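Allergen Bos d 2 (Bos taurus, PDB 4WFV) probably carries pheromones, as a secreted lipocalin that binds small odorant-like molecules and is a major allergen of cow dander. Local coordinates at residues Gly14-Ile19 against Leu117-Ser122. Sequence-based numbering, arbitrary orientation. Where two conformers were deposited one is given.
Sequences GEWRII and LAKGTS
W16 and K119 meet at the closed end of the barrel, where the first strand, 17-23, pairs antiparallel with strand 110-118. K119 can be followed atom by atom. Its CB starts out away from the opposing backbone, but the bend at chi2 (-57°) turns CD back over the indole, where CG and CD pass near CZ3. CE then lies over the six-membered ring, 3.9 Å from its centroid, a CH-pi contact almost on the ring normal. NZ ends above the five-membered ring, 4.0 Å from that centroid, in a cation-pi contact; a water that accepts from E15 N also receives a weak bond from NZ. The indole itself is anchored by NE1, hydrogen-bonded to I12 O, while the CE3 side of the ring edge meets A118 C and L117 CB approaches CE3 obliquely.

Next to this pair, R17 and A118 exchange two backbone hydrogen bonds, R17 N to A118 O at 3.0 Å and A118 N to R17 O at 2.8 Å. Beyond them, the extended R17 side chain brings NH1 to G120 O at 2.9 Å, from above the carbonyl plane, with a weaker, strongly bent bond to K119 O. In the non-hydrogen-bonded pair I18-L117, L117 CD2 rests on I18 CB; on the opposite face A118 CB packs on I19 CG1.

A tryptophan just before the first strand, here in the G-x-W motif G14-E15-W16, covered by a basic side chain, a lysine just after strand 110-118, is a lipocalin signature. The chemistry implies a closure in which the ring's pi electrons would be expected to stabilise the ammonium, while, in the conformer described, the guanidinium appears to tie down the loop after the strand.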
loop_
_atom_site.group_PDB
_atom_site.type_symbol
_atom_site.label_atom_id
_atom_site.label_comp_id
_atom_site.label_asym_id
_atom_site.label_seq_id
_atom_site.Cartn_x
_atom_site.Cartn_y
_atom_site.Cartn_z
ATOM N N GLY A 14 -0.093 -8.600 10.013
ATOM C CA GLY A 14 -0.556 -7.804 11.133
ATOM C C GLY A 14 -1.675 -6.850 10.793
ATOM O O GLY A 14 -2.130 -6.795 9.641
ATOM N N GLU A 15 -2.094 -6.084 11.801
ATOM C CA GLU A 15 -3.186 -5.111 11.687
ATOM C C GLU A 15 -2.715 -3.698 11.336
ATOM O O GLU A 15 -2.589 -2.829 12.204
ATOM C CB GLU A 15 -3.959 -5.039 13.005
ATOM C CG GLU A 15 -4.406 -6.381 13.536
ATOM C CD GLU A 15 -5.590 -6.931 12.782
ATOM O OE1 GLU A 15 -6.397 -6.121 12.276
ATOM O OE2 GLU A 15 -5.716 -8.171 12.697
ATOM N N TRP A 16 -2.513 -3.444 10.058
ATOM C CA TRP A 16 -1.926 -2.185 9.621
ATOM C C TRP A 16 -2.982 -1.130 9.331
ATOM O O TRP A 16 -4.112 -1.452 8.966
ATOM C CB TRP A 16 -1.150 -2.417 8.337
ATOM C CG TRP A 16 0.042 -3.310 8.484
ATOM C CD1 TRP A 16 0.115 -4.637 8.179
ATOM C CD2 TRP A 16 1.341 -2.926 8.940
ATOM N NE1 TRP A 16 1.380 -5.113 8.442
ATOM C CE2 TRP A 16 2.154 -4.079 8.903
ATOM C CE3 TRP A 16 1.893 -1.723 9.392
ATOM C CZ2 TRP A 16 3.492 -4.058 9.294
ATOM C CZ3 TRP A 16 3.225 -1.704 9.777
ATOM C CH2 TRP A 16 4.009 -2.868 9.731
ATOM N N ARG A 17 -2.615 0.129 9.528
ATOM C CA ARG A 17 -3.398 1.263 9.037
ATOM C C ARG A 17 -2.596 1.923 7.930
ATOM O O ARG A 17 -1.372 1.974 8.000
ATOM C CB ARG A 17 -3.634 2.296 10.143
ATOM C CG ARG A 17 -4.468 1.801 11.311
ATOM C CD ARG A 17 -4.738 2.903 12.332
ATOM N NE ARG A 17 -5.344 2.354 13.540
ATOM C CZ ARG A 17 -4.657 1.931 14.594
ATOM N NH1 ARG A 17 -3.336 2.011 14.598
ATOM N NH2 ARG A 17 -5.291 1.433 15.649
ATOM N N ILE A 18 -3.270 2.450 6.923
ATOM C CA ILE A 18 -2.555 3.227 5.919
ATOM C C ILE A 18 -2.512 4.675 6.345
ATOM O O ILE A 18 -3.534 5.264 6.697
ATOM C CB ILE A 18 -3.154 3.067 4.507
ATOM C CG1 ILE A 18 -2.278 3.770 3.465
ATOM C CG2 ILE A 18 -4.596 3.553 4.446
ATOM C CD1 ILE A 18 -2.503 3.225 2.059
ATOM N N ILE A 19 -1.308 5.240 6.352
ATOM C CA ILE A 19 -1.140 6.643 6.708
ATOM C C ILE A 19 -1.044 7.505 5.454
ATOM O O ILE A 19 -1.755 8.520 5.338
ATOM C CB ILE A 19 0.107 6.864 7.585
ATOM C CG1 ILE A 19 0.155 5.841 8.727
ATOM C CG2 ILE A 19 0.150 8.297 8.102
ATOM C CD1 ILE A 19 -1.089 5.840 9.622
ATOM N N LEU A 117 2.287 2.415 5.551
ATOM C CA LEU A 117 1.411 1.830 6.554
ATOM C C LEU A 117 2.091 1.922 7.917
ATOM O O LEU A 117 3.319 1.905 7.997
ATOM C CB LEU A 117 1.137 0.362 6.231
ATOM C CG LEU A 117 0.794 -0.071 4.810
ATOM C CD1 LEU A 117 0.462 -1.568 4.785
ATOM C CD2 LEU A 117 -0.378 0.704 4.287
ATOM N N ALA A 118 1.293 2.013 8.973
ATOM C CA ALA A 118 1.820 2.056 10.338
ATOM C C ALA A 118 0.990 1.220 11.291
ATOM O O ALA A 118 -0.187 0.964 11.050
ATOM C CB ALA A 118 1.871 3.476 10.848
ATOM N N LYS A 119 1.612 0.836 12.400
ATOM C CA LYS A 119 0.885 0.231 13.516
ATOM C C LYS A 119 0.112 1.276 14.316
ATOM O O LYS A 119 -0.854 0.952 15.012
ATOM C CB LYS A 119 1.857 -0.487 14.450
ATOM C CG LYS A 119 2.553 -1.645 13.810
ATOM C CD LYS A 119 1.538 -2.633 13.287
ATOM C CE LYS A 119 2.204 -3.945 13.018
ATOM N NZ LYS A 119 1.264 -4.963 12.494
ATOM N N GLY A 120 0.552 2.525 14.233
ATOM C CA GLY A 120 -0.135 3.620 14.889
ATOM C C GLY A 120 -0.999 4.396 13.915
ATOM O O GLY A 120 -1.632 3.829 13.036
ATOM N N THR A 121 -1.013 5.712 14.075
ATOM C CA THR A 121 -1.862 6.566 13.253
ATOM C C THR A 121 -1.079 7.657 12.531
ATOM O O THR A 121 -1.664 8.573 11.948
ATOM C CB THR A 121 -2.948 7.250 14.092
ATOM O OG1 THR A 121 -2.338 8.040 15.120
ATOM C CG2 THR A 121 -3.885 6.227 14.722
ATOM N N SER A 122 0.245 7.575 12.592
ATOM C CA SER A 122 1.093 8.607 12.017
ATOM C C SER A 122 2.498 8.056 11.822
ATOM O O SER A 122 2.840 7.002 12.344
ATOM C CB SER A 122 1.145 9.822 12.944
ATOM O OG SER A 122 1.768 9.469 14.169
HETATM O O HOH W 1 -0.795 -6.771 14.428
#